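PDB 4WVR: down syndrome cell adhesion molecule, isoform AK from Drosophila melanogaster, which probably mediates homophilic cell adhesion by isoform-specific homodimerization through variable immunoglobulin domains, of which Ig7 of isoform 5 is one. Local coordinates for residues A11-G16 with S93-E98; G27-V32 with P64-L69; K42-S47 with V81-A86; E55-L60 with L69-V74. All blocks are in the same frame, centred on the assembly; numbering follows the deposited sequence.

Interaction 1: residues A11-G16 with S93-E98; sequences APFSFG and SFTTSE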
loop_
_atom_site.group_PDB
_atom_site.type_symbol
_atom_site.label_atom_id
_atom_site.label_comp_id
_atom_site.label_asym_id
_atom_site.label_seq_id
_atom_site.Cartn_x
_atom_site.Cartn_y
_atom_site.Cartn_z
ATOM N N ALA A 11 -0.266 9.109 -8.066
ATOM C CA ALA A 11 -1.229 8.087 -8.454
ATOM C C ALA A 11 -2.369 8.052 -7.442
ATOM O O ALA A 11 -2.132 8.062 -6.233
ATOM C CB ALA A 11 -0.562 6.723 -8.559
ATOM N N PRO A 12 -3.614 8.023 -7.932
ATOM C CA PRO A 12 -4.756 7.965 -7.018
ATOM C C PRO A 12 -4.769 6.663 -6.223
ATOM O O PRO A 12 -4.231 5.654 -6.684
ATOM C CB PRO A 12 -5.963 8.057 -7.956
ATOM C CG PRO A 12 -5.458 7.602 -9.281
ATOM C CD PRO A 12 -4.030 8.049 -9.345
ATOM N N PHE A 13 -5.359 6.699 -5.034
ATOM C CA PHE A 13 -5.524 5.495 -4.231
ATOM C C PHE A 13 -6.945 5.427 -3.688
ATOM O O PHE A 13 -7.692 6.398 -3.776
ATOM C CB PHE A 13 -4.501 5.448 -3.086
ATOM C CG PHE A 13 -4.421 6.715 -2.265
ATOM C CD1 PHE A 13 -5.454 7.082 -1.415
ATOM C CD2 PHE A 13 -3.291 7.518 -2.318
ATOM C CE1 PHE A 13 -5.375 8.237 -0.649
ATOM C CE2 PHE A 13 -3.200 8.671 -1.549
ATOM C CZ PHE A 13 -4.246 9.031 -0.718
ATOM N N SER A 14 -7.319 4.283 -3.128
ATOM C CA SER A 14 -8.654 4.132 -2.565
ATOM C C SER A 14 -8.699 3.074 -1.467
ATOM O O SER A 14 -8.050 2.039 -1.568
ATOM C CB SER A 14 -9.657 3.781 -3.668
ATOM O OG SER A 14 -10.955 3.574 -3.135
ATOM N N PHE A 15 -9.471 3.346 -0.419
ATOM C CA PHE A 15 -9.746 2.341 0.600
ATOM C C PHE A 15 -10.777 1.342 0.083
ATOM O O PHE A 15 -10.956 0.268 0.657
ATOM C CB PHE A 15 -10.238 2.988 1.897
ATOM C CG PHE A 15 -9.209 3.843 2.577
ATOM C CD1 PHE A 15 -8.222 3.269 3.362
ATOM C CD2 PHE A 15 -9.230 5.218 2.437
ATOM C CE1 PHE A 15 -7.269 4.055 3.995
ATOM C CE2 PHE A 15 -8.283 6.010 3.065
ATOM C CZ PHE A 15 -7.302 5.427 3.846
ATOM N N GLY A 16 -11.454 1.702 -1.003
ATOM C CA GLY A 16 -12.385 0.794 -1.644
ATOM C C GLY A 16 -13.785 1.342 -1.829
ATOM O O GLY A 16 -14.120 2.421 -1.339
ATOM N N SER A 93 0.987 18.961 -4.823
ATOM C CA SER A 93 -0.150 18.235 -5.368
ATOM C C SER A 93 -0.731 17.324 -4.295
ATOM O O SER A 93 -0.054 16.995 -3.319
ATOM C CB SER A 93 0.264 17.425 -6.596
ATOM O OG SER A 93 -0.858 16.851 -7.240
ATOM N N PHE A 94 -1.986 16.925 -4.464
ATOM C CA PHE A 94 -2.611 16.031 -3.500
ATOM C C PHE A 94 -3.638 15.118 -4.152
ATOM O O PHE A 94 -4.117 15.379 -5.255
ATOM C CB PHE A 94 -3.268 16.828 -2.368
ATOM C CG PHE A 94 -4.506 17.574 -2.786
ATOM C CD1 PHE A 94 -4.412 18.818 -3.388
ATOM C CD2 PHE A 94 -5.762 17.033 -2.569
ATOM C CE1 PHE A 94 -5.551 19.506 -3.776
ATOM C CE2 PHE A 94 -6.903 17.714 -2.952
ATOM C CZ PHE A 94 -6.798 18.955 -3.554
ATOM N N THR A 95 -3.963 14.036 -3.457
ATOM C CA THR A 95 -5.019 13.136 -3.890
ATOM C C THR A 95 -5.668 12.579 -2.629
ATOM O O THR A 95 -5.037 12.532 -1.569
ATOM C CB THR A 95 -4.484 12.007 -4.797
ATOM O OG1 THR A 95 -5.575 11.362 -5.464
ATOM C CG2 THR A 95 -3.698 10.979 -3.996
ATOM N N THR A 96 -6.933 12.191 -2.726
ATOM C CA THR A 96 -7.679 11.810 -1.533
ATOM C C THR A 96 -8.429 10.496 -1.687
ATOM O O THR A 96 -8.546 9.951 -2.787
ATOM C CB THR A 96 -8.711 12.890 -1.145
ATOM O OG1 THR A 96 -9.720 12.964 -2.158
ATOM C CG2 THR A 96 -8.054 14.257 -0.987
ATOM N N SER A 97 -8.943 10.000 -0.566
ATOM C CA SER A 97 -9.877 8.885 -0.569
ATOM C C SER A 97 -10.676 8.909 0.722
ATOM O O SER A 97 -10.118 9.090 1.803
ATOM C CB SER A 97 -9.151 7.548 -0.722
ATOM O OG SER A 97 -10.081 6.479 -0.817
ATOM N N GLU A 98 -11.986 8.740 0.615
ATOM C CA GLU A 98 -12.812 8.748 1.809
ATOM C C GLU A 98 -12.930 7.352 2.388
ATOM O O GLU A 98 -13.302 6.409 1.690
ATOM C CB GLU A 98 -14.203 9.309 1.516
ATOM C CG GLU A 98 -15.055 9.444 2.767
ATOM C CD GLU A 98 -16.471 9.888 2.473
ATOM O OE1 GLU A 98 -16.820 10.014 1.280
ATOM O OE2 GLU A 98 -17.231 10.113 3.439
HETATM O O HOH W 1 -7.002 9.212 -4.936
HETATM O O HOH W 2 -11.521 6.775 -3.193
#
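F13 and T95 make the apolar part of the contact, their side chains crossing obliquely, with T95 CG2 3.4 Å from F13 CE2. S97 CB approaches the same ring at its edge, near the ring plane, 3.8 Å from F13 CD1. F13 CG lies between its own backbone N and carbonyl carbon (chi1 50°), which starts the ring off toward T95 CG2 and S97 CB; it also meets W43 and touches V28 and C30. F15 adds a smaller contact: S97 O sits at the edge of its ring, in plane, 3.8 Å from CE2. The two segments run in nearly the same direction, 10° apart end to end, as the A' segment runs beside strand G in many immunoglobulin domains. Direct polar contact is a single hydrogen bond, from F15 N to S97 OG at 3.2 Å with an N-H...O angle of 155°. Water does the rest of the bridging. Water 1 accepts from F13 N and, at 2.6 Å, from T95 OG1, and donates to T96 O at 2.7 Å. Water 2 is bonded to S97 OG and weakly to S14 OG. Within 11-16, S14 OG accepts from G16 N at 2.9 Å, closing an ST turn.

Interaction 2: residues G27-V32 with P64-L69; sequences GVQCMV and PKTSVL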
loop_
_atom_site.group_PDB
_atom_site.type_symbol
_atom_site.label_atom_id
_atom_site.label_comp_id
_atom_site.label_asym_id
_atom_site.label_seq_id
_atom_site.Cartn_x
_atom_site.Cartn_y
_atom_site.Cartn_z
ATOM N N GLY A 27 -5.483 0.321 4.432
ATOM C CA GLY A 27 -4.319 1.123 4.107
ATOM C C GLY A 27 -4.249 1.546 2.657
ATOM O O GLY A 27 -4.970 1.017 1.807
ATOM N N VAL A 28 -3.377 2.514 2.384
ATOM C CA VAL A 28 -3.115 2.989 1.031
ATOM C C VAL A 28 -1.643 3.355 0.868
ATOM O O VAL A 28 -0.956 3.636 1.859
ATOM C CB VAL A 28 -3.968 4.225 0.678
ATOM C CG1 VAL A 28 -5.429 3.842 0.469
ATOM C CG2 VAL A 28 -3.827 5.297 1.755
ATOM N N GLN A 29 -1.165 3.336 -0.376
ATOM C CA GLN A 29 0.171 3.825 -0.702
ATOM C C GLN A 29 0.045 5.106 -1.493
ATOM O O GLN A 29 -0.642 5.140 -2.517
ATOM C CB GLN A 29 0.973 2.833 -1.542
ATOM C CG GLN A 29 1.450 1.585 -0.831
ATOM C CD GLN A 29 2.553 0.864 -1.595
ATOM O OE1 GLN A 29 3.348 1.473 -2.317
ATOM N NE2 GLN A 29 2.540 -0.453 -1.512
ATOM N N CYS A 30 0.722 6.153 -1.037
ATOM C CA CYS A 30 0.817 7.389 -1.804
ATOM C C CYS A 30 2.070 7.329 -2.661
ATOM O O CYS A 30 3.186 7.494 -2.164
ATOM C CB CYS A 30 0.847 8.607 -0.881
ATOM S SG CYS A 30 0.898 10.187 -1.753
ATOM N N MET A 31 1.888 7.073 -3.949
ATOM C CA MET A 31 3.022 6.876 -4.839
ATOM C C MET A 31 3.148 8.025 -5.827
ATOM O O MET A 31 2.345 8.166 -6.749
ATOM C CB MET A 31 2.899 5.539 -5.576
ATOM C CG MET A 31 3.131 4.324 -4.673
ATOM S SD MET A 31 2.691 2.756 -5.455
ATOM C CE MET A 31 0.905 2.902 -5.512
ATOM N N VAL A 32 4.162 8.852 -5.609
ATOM C CA VAL A 32 4.451 9.963 -6.500
ATOM C C VAL A 32 5.014 9.433 -7.815
ATOM O O VAL A 32 5.872 8.550 -7.824
ATOM C CB VAL A 32 5.445 10.950 -5.850
ATOM C CG1 VAL A 32 5.829 12.054 -6.823
ATOM C CG2 VAL A 32 4.852 11.530 -4.573
ATOM N N PRO A 64 12.022 7.636 -1.523
ATOM C CA PRO A 64 11.921 9.078 -1.794
ATOM C C PRO A 64 10.626 9.506 -2.486
ATOM O O PRO A 64 10.330 10.701 -2.493
ATOM C CB PRO A 64 13.132 9.353 -2.703
ATOM C CG PRO A 64 13.634 8.008 -3.134
ATOM C CD PRO A 64 13.295 7.084 -2.018
ATOM N N LYS A 65 9.868 8.564 -3.044
ATOM C CA LYS A 65 8.651 8.912 -3.772
ATOM C C LYS A 65 7.411 8.128 -3.341
ATOM O O LYS A 65 6.403 8.116 -4.052
ATOM C CB LYS A 65 8.863 8.717 -5.274
ATOM C CG LYS A 65 9.789 9.741 -5.908
ATOM C CD LYS A 65 9.656 9.728 -7.421
ATOM C CE LYS A 65 10.413 10.881 -8.051
ATOM N NZ LYS A 65 10.107 11.014 -9.502
ATOM N N THR A 66 7.473 7.479 -2.185
ATOM C CA THR A 66 6.336 6.686 -1.729
ATOM C C THR A 66 6.144 6.762 -0.220
ATOM O O THR A 66 7.093 6.585 0.549
ATOM C CB THR A 66 6.486 5.211 -2.144
ATOM O OG1 THR A 66 6.507 5.119 -3.574
ATOM C CG2 THR A 66 5.328 4.378 -1.607
ATOM N N SER A 67 4.912 7.040 0.197
ATOM C CA SER A 67 4.560 6.996 1.608
ATOM C C SER A 67 3.394 6.038 1.815
ATOM O O SER A 67 2.430 6.050 1.049
ATOM C CB SER A 67 4.202 8.389 2.126
ATOM O OG SER A 67 3.770 8.337 3.477
ATOM N N VAL A 68 3.490 5.213 2.854
ATOM C CA VAL A 68 2.474 4.199 3.134
ATOM C C VAL A 68 1.676 4.509 4.395
ATOM O O VAL A 68 2.246 4.771 5.455
ATOM C CB VAL A 68 3.104 2.811 3.307
ATOM C CG1 VAL A 68 2.015 1.748 3.370
ATOM C CG2 VAL A 68 4.076 2.527 2.176
ATOM N N LEU A 69 0.354 4.465 4.283
ATOM C CA LEU A 69 -0.508 4.663 5.439
ATOM C C LEU A 69 -1.206 3.348 5.767
ATOM O O LEU A 69 -1.719 2.674 4.877
ATOM C CB LEU A 69 -1.526 5.779 5.175
ATOM C CG LEU A 69 -2.447 6.203 6.327
ATOM C CD1 LEU A 69 -2.749 7.686 6.248
ATOM C CD2 LEU A 69 -3.746 5.398 6.314
#
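K65, L69 and V32 bury the most surface here, at the two ends of the antiparallel pairing of strands B and E in the immunoglobulin sandwich; the strand directions differ by 167°. At one end V32 N donates to K65 O at 2.8 Å, nearly along the C=O axis, and the side chains meet at their roots, V32 CB lying 4.1 Å from K65 CB. K65 CG is anti to its own carbonyl carbon, and the extended chain runs on past V32 O, its CD 4.0 Å from that oxygen. Its charged end is held by the loop after V32, where NZ donates to the carbonyls of Q33 and G35. At the other end L69 forms a hydrogen-bonded pair with V28: L69 N reaches V28 O at 2.9 Å, and V28 N returns a bond to L69 O. Both side chains point the same way, with V28 CG2 4.2 Å from L69 CB, on the face that also carries C30 and looks to the W43 ring. Q29, T66 and V68 occupy the other face, against the second subunit, where Q29 NE2 donates to L69 O of that subunit and T66 OG1 pairs with its N25. Close approach marks the G27 end: its CA is 3.1 Å from L69 O, and a CB on it would clash with that oxygen at 2.7 Å.

Interaction 3: residues K42-S47 with V81-A86; sequences KWTLNS and VFKCIA
W43 and C84 form the dense side of this contact, a non-hydrogen-bonded pair between strands C and F of the immunoglobulin fold that sets the core tryptophan against the intersheet disulfide. C84 CB lies over one face of the six-membered ring, 3.8 Å from its centroid and 11° off the normal, offset toward the rim; C84 SG is over that face, 4.4 Å from the same centroid, a sulfur-aromatic contact. W43 CG is anti to its carbonyl carbon, and the indole NE1 hydrogen-bonds to S67 OG. An alanine here would probably open a gap beside C84 and its disulfide and leave S67 OG without its indole partner. L45 and F82 make a second tight pair on the same face of the sheet: L45 CD1 is centred over the F82 ring, 3.6 Å from the centroid. The opposite face, with K42, T44, K83 and I85, is looser and wetter. T44 OG1 touches K83 CB at 3.3 Å but is bonded to waters 3 and 4; K83 NZ reaches waters 4 and 5 weakly, and K83 makes a cation-pi contact with F94. K42 CG rests 4.0 Å from I85 CB, and the K42 ammonium makes a long, weak ion pair with E87. Past L45, N46 N donates to V81 O, while V81 N donates to N46 OD1 at 2.9 Å from 44° above the carboxamide plane.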
loop_
_atom_site.group_PDB
_atom_site.type_symbol
_atom_site.label_atom_id
_atom_site.label_comp_id
_atom_site.label_asym_id
_atom_site.label_seq_id
_atom_site.Cartn_x
_atom_site.Cartn_y
_atom_site.Cartn_z
ATOM N N LYS A 42 3.177 14.185 3.170
ATOM C CA LYS A 42 2.482 14.231 4.449
ATOM C C LYS A 42 1.003 13.918 4.290
ATOM O O LYS A 42 0.465 13.943 3.183
ATOM C CB LYS A 42 2.662 15.599 5.102
ATOM C CG LYS A 42 2.234 16.750 4.223
ATOM C CD LYS A 42 2.556 18.079 4.880
ATOM C CE LYS A 42 2.104 19.240 4.016
ATOM N NZ LYS A 42 2.424 20.541 4.660
ATOM N N TRP A 43 0.347 13.629 5.409
ATOM C CA TRP A 43 -1.037 13.184 5.392
ATOM C C TRP A 43 -1.940 14.052 6.261
ATOM O O TRP A 43 -1.507 14.607 7.272
ATOM C CB TRP A 43 -1.129 11.731 5.862
ATOM C CG TRP A 43 -0.458 10.737 4.962
ATOM C CD1 TRP A 43 0.869 10.410 4.943
ATOM C CD2 TRP A 43 -1.086 9.921 3.966
ATOM N NE1 TRP A 43 1.105 9.448 3.992
ATOM C CE2 TRP A 43 -0.079 9.129 3.378
ATOM C CE3 TRP A 43 -2.401 9.789 3.508
ATOM C CZ2 TRP A 43 -0.346 8.217 2.358
ATOM C CZ3 TRP A 43 -2.667 8.877 2.494
ATOM C CH2 TRP A 43 -1.643 8.106 1.931
ATOM N N THR A 44 -3.201 14.163 5.859
ATOM C CA THR A 44 -4.220 14.760 6.714
ATOM C C THR A 44 -5.454 13.865 6.773
ATOM O O THR A 44 -5.744 13.121 5.834
ATOM C CB THR A 44 -4.636 16.172 6.233
ATOM O OG1 THR A 44 -5.161 16.099 4.902
ATOM C CG2 THR A 44 -3.450 17.119 6.256
ATOM N N LEU A 45 -6.155 13.918 7.898
ATOM C CA LEU A 45 -7.447 13.264 8.041
ATOM C C LEU A 45 -8.480 14.321 8.393
ATOM O O LEU A 45 -8.441 14.883 9.485
ATOM C CB LEU A 45 -7.407 12.181 9.119
ATOM C CG LEU A 45 -8.757 11.568 9.498
ATOM C CD1 LEU A 45 -9.425 10.944 8.279
ATOM C CD2 LEU A 45 -8.598 10.544 10.614
ATOM N N ASN A 46 -9.392 14.591 7.462
ATOM C CA ASN A 46 -10.344 15.689 7.606
ATOM C C ASN A 46 -9.620 16.999 7.897
ATOM O O ASN A 46 -9.932 17.695 8.865
ATOM C CB ASN A 46 -11.364 15.380 8.702
ATOM C CG ASN A 46 -12.136 14.107 8.428
ATOM O OD1 ASN A 46 -12.618 13.888 7.319
ATOM N ND2 ASN A 46 -12.244 13.253 9.435
ATOM N N SER A 47 -8.622 17.284 7.061
ATOM C CA SER A 47 -7.872 18.541 7.050
ATOM C C SER A 47 -6.894 18.724 8.214
ATOM O O SER A 47 -6.096 19.659 8.198
ATOM C CB SER A 47 -8.835 19.733 7.007
ATOM O OG SER A 47 -9.688 19.647 5.879
ATOM N N VAL A 81 -11.967 11.892 5.295
ATOM C CA VAL A 81 -11.166 12.071 4.094
ATOM C C VAL A 81 -9.673 12.015 4.397
ATOM O O VAL A 81 -9.146 12.851 5.130
ATOM C CB VAL A 81 -11.487 13.413 3.408
ATOM C CG1 VAL A 81 -10.738 13.530 2.086
ATOM C CG2 VAL A 81 -12.987 13.550 3.193
ATOM N N PHE A 82 -8.996 11.021 3.832
ATOM C CA PHE A 82 -7.547 10.938 3.936
ATOM C C PHE A 82 -6.912 11.620 2.737
ATOM O O PHE A 82 -7.219 11.297 1.592
ATOM C CB PHE A 82 -7.083 9.483 4.028
ATOM C CG PHE A 82 -7.400 8.830 5.342
ATOM C CD1 PHE A 82 -8.644 8.273 5.571
ATOM C CD2 PHE A 82 -6.449 8.774 6.347
ATOM C CE1 PHE A 82 -8.938 7.674 6.782
ATOM C CE2 PHE A 82 -6.737 8.178 7.559
ATOM C CZ PHE A 82 -7.982 7.626 7.776
ATOM N N LYS A 83 -6.028 12.570 3.004
ATOM C CA LYS A 83 -5.354 13.270 1.928
ATOM C C LYS A 83 -3.855 13.065 2.010
ATOM O O LYS A 83 -3.258 13.197 3.075
ATOM C CB LYS A 83 -5.684 14.764 1.965
ATOM C CG LYS A 83 -5.028 15.564 0.849
ATOM C CD LYS A 83 -5.296 17.051 1.015
ATOM C CE LYS A 83 -6.789 17.341 1.057
ATOM N NZ LYS A 83 -7.063 18.789 1.280
ATOM N N CYS A 84 -3.254 12.719 0.879
ATOM C CA CYS A 84 -1.807 12.685 0.771
ATOM C C CYS A 84 -1.334 13.929 0.043
ATOM O O CYS A 84 -1.823 14.232 -1.042
ATOM C CB CYS A 84 -1.335 11.442 0.026
ATOM S SG CYS A 84 0.453 11.425 -0.207
ATOM N N ILE A 85 -0.391 14.646 0.644
ATOM C CA ILE A 85 0.165 15.846 0.033
ATOM C C ILE A 85 1.642 15.656 -0.292
ATOM O O ILE A 85 2.440 15.325 0.583
ATOM C CB ILE A 85 0.001 17.073 0.948
ATOM C CG1 ILE A 85 -1.459 17.224 1.378
ATOM C CG2 ILE A 85 0.501 18.331 0.244
ATOM C CD1 ILE A 85 -1.670 18.264 2.450
ATOM N N ALA A 86 1.994 15.868 -1.555
ATOM C CA ALA A 86 3.377 15.751 -2.006
ATOM C C ALA A 86 3.918 17.104 -2.453
ATOM O O ALA A 86 3.353 17.742 -3.342
ATOM C CB ALA A 86 3.480 14.747 -3.135
HETATM O O HOH W 3 -7.975 15.340 5.033
HETATM O O HOH W 4 -6.003 18.834 4.381
HETATM O O HOH W 5 -9.224 17.374 3.491
#

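Interaction 4: residues E55-L60 with L69-V74; sequences EGITIL and LNIAAV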
loop_
_atom_site.group_PDB
_atom_site.type_symbol
_atom_site.label_atom_id
_atom_site.label_comp_id
_atom_site.label_asym_id
_atom_site.label_seq_id
_atom_site.Cartn_x
_atom_site.Cartn_y
_atom_site.Cartn_z
ATOM N N GLU A 55 -3.765 8.521 16.482
ATOM C CA GLU A 55 -5.064 7.854 16.365
ATOM C C GLU A 55 -4.912 6.412 15.872
ATOM O O GLU A 55 -5.805 5.870 15.222
ATOM C CB GLU A 55 -5.997 8.631 15.430
ATOM C CG GLU A 55 -6.403 10.008 15.939
ATOM C CD GLU A 55 -7.245 9.949 17.201
ATOM O OE1 GLU A 55 -8.151 9.092 17.277
ATOM O OE2 GLU A 55 -7.001 10.762 18.118
ATOM N N GLY A 56 -3.777 5.797 16.186
ATOM C CA GLY A 56 -3.511 4.429 15.781
ATOM C C GLY A 56 -3.288 4.278 14.287
ATOM O O GLY A 56 -3.522 3.209 13.725
ATOM N N ILE A 57 -2.835 5.349 13.645
ATOM C CA ILE A 57 -2.561 5.332 12.211
ATOM C C ILE A 57 -1.064 5.280 11.927
ATOM O O ILE A 57 -0.317 6.168 12.345
ATOM C CB ILE A 57 -3.150 6.572 11.512
ATOM C CG1 ILE A 57 -4.667 6.618 11.699
ATOM C CG2 ILE A 57 -2.783 6.576 10.033
ATOM C CD1 ILE A 57 -5.301 7.882 11.159
ATOM N N THR A 58 -0.627 4.244 11.217
ATOM C CA THR A 58 0.778 4.120 10.838
ATOM C C THR A 58 1.082 4.902 9.561
ATOM O O THR A 58 0.353 4.810 8.575
ATOM C CB THR A 58 1.184 2.643 10.629
ATOM O OG1 THR A 58 0.947 1.897 11.832
ATOM C CG2 THR A 58 2.656 2.542 10.259
ATOM N N ILE A 59 2.164 5.672 9.592
ATOM C CA ILE A 59 2.626 6.410 8.424
ATOM C C ILE A 59 4.126 6.191 8.249
ATOM O O ILE A 59 4.898 6.407 9.182
ATOM C CB ILE A 59 2.334 7.917 8.555
ATOM C CG1 ILE A 59 0.823 8.167 8.572
ATOM C CG2 ILE A 59 2.996 8.695 7.431
ATOM C CD1 ILE A 59 0.443 9.617 8.767
ATOM N N LEU A 60 4.539 5.759 7.062
ATOM C CA LEU A 60 5.954 5.502 6.810
ATOM C C LEU A 60 6.395 5.946 5.422
ATOM O O LEU A 60 5.796 5.563 4.413
ATOM C CB LEU A 60 6.271 4.014 6.990
ATOM C CG LEU A 60 7.716 3.629 6.660
ATOM C CD1 LEU A 60 8.668 4.233 7.680
ATOM C CD2 LEU A 60 7.881 2.117 6.591
ATOM N N LEU A 69 0.354 4.465 4.283
ATOM C CA LEU A 69 -0.508 4.663 5.439
ATOM C C LEU A 69 -1.206 3.348 5.767
ATOM O O LEU A 69 -1.719 2.674 4.877
ATOM C CB LEU A 69 -1.526 5.779 5.175
ATOM C CG LEU A 69 -2.447 6.203 6.327
ATOM C CD1 LEU A 69 -2.749 7.686 6.248
ATOM C CD2 LEU A 69 -3.746 5.398 6.314
ATOM N N ASN A 70 -1.202 2.978 7.044
ATOM C CA ASN A 70 -1.879 1.764 7.491
ATOM C C ASN A 70 -2.694 2.009 8.751
ATOM O O ASN A 70 -2.234 2.661 9.687
ATOM C CB ASN A 70 -0.868 0.634 7.742
ATOM C CG ASN A 70 -1.539 -0.673 8.137
ATOM O OD1 ASN A 70 -1.437 -1.122 9.281
ATOM N ND2 ASN A 70 -2.240 -1.286 7.190
ATOM N N ILE A 71 -3.913 1.487 8.762
ATOM C CA ILE A 71 -4.731 1.502 9.962
ATOM C C ILE A 71 -4.910 0.063 10.411
ATOM O O ILE A 71 -5.743 -0.664 9.867
ATOM C CB ILE A 71 -6.094 2.166 9.725
ATOM C CG1 ILE A 71 -5.904 3.554 9.108
ATOM C CG2 ILE A 71 -6.880 2.245 11.031
ATOM C CD1 ILE A 71 -7.208 4.251 8.758
ATOM N N ALA A 72 -4.105 -0.345 11.389
ATOM C CA ALA A 72 -4.030 -1.744 11.805
ATOM C C ALA A 72 -5.374 -2.299 12.274
ATOM O O ALA A 72 -5.718 -3.445 11.976
ATOM C CB ALA A 72 -2.985 -1.902 12.900
ATOM N N ALA A 73 -6.122 -1.483 13.011
ATOM C CA ALA A 73 -7.453 -1.856 13.483
ATOM C C ALA A 73 -8.402 -0.675 13.332
ATOM O O ALA A 73 -8.394 0.246 14.149
ATOM C CB ALA A 73 -7.403 -2.319 14.931
ATOM N N VAL A 74 -9.214 -0.706 12.282
ATOM C CA VAL A 74 -10.114 0.400 11.975
ATOM C C VAL A 74 -11.202 0.570 13.031
ATOM O O VAL A 74 -11.891 -0.384 13.385
ATOM C CB VAL A 74 -10.785 0.211 10.600
ATOM C CG1 VAL A 74 -11.878 1.252 10.390
ATOM C CG2 VAL A 74 -9.745 0.280 9.482
HETATM O O HOH W 6 -2.005 1.332 12.573
HETATM O O HOH W 7 -4.960 1.005 14.491
HETATM O O HOH W 8 0.454 -0.632 11.213
#
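N70 brings the flat group of this contact, a carboxamide linked to T58 through water. Water 8 donates to N70 OD1 at 2.7 Å and to T58 OG1 at 2.6 Å, and direct contact between the two side chains is limited to their roots, CB to CB. N70 CG is anti to the backbone N, and ND2 beyond it donates to N25 OD1. Two aromatic rings of the facing sheet lie under the hairpin: W43 adjoins L69 and I59, and F82 adjoins I57, L69 and I71. L69 CD1 lies over a face of W43, above CE3, while H78 of a loop touches I57 and I71. The contact joins strands D and E, a beta hairpin of the immunoglobulin sandwich, whose strand directions differ by 161°. T58 and N70 form a hydrogen-bonded pair: T58 N donates to N70 O at 2.7 Å, and N70 N to T58 O. On the inward face I57 and L69 cross, with I57 CG2 3.7 Å from L69 CG. I57 CG1 lies 4.2 Å from I71 CG1, those side chains running side by side. An alanine at L69 would probably open a gap between I57 CG2 and the face of W43 turned away from C84, since CG and both CD atoms are lost. Towards G56 and A72 the backbones part and waters join them. Water 6 donates to G56 O and N70 O and accepts from T58 OG1 and A72 N. Water 7 donates to G56 O at 2.7 Å and accepts from A73 N.

How the interactions relate
Interaction 2 is the buried one, interactions 3 and 4 are partly buried, and interaction 1 lies at the surface, which matches its reliance on waters and hydroxyls in place of a backbone ladder. Interactions 2 and 4 share L69 and strand 66-71, building one sheet from both sides, and both touch the second subunit. Interaction 3 belongs to the other sheet, in which strand 80-87 also neighbours the strand of interaction 1. The sheets are joined covalently by the C30-C84 disulfide between interactions 2 and 3, and also by a probable hydrogen bond between W43 NE1 and S67 OG. Interactions 1 and 4, with centres about 16 Å apart, do not touch and lie on opposite sides of the chain's centre.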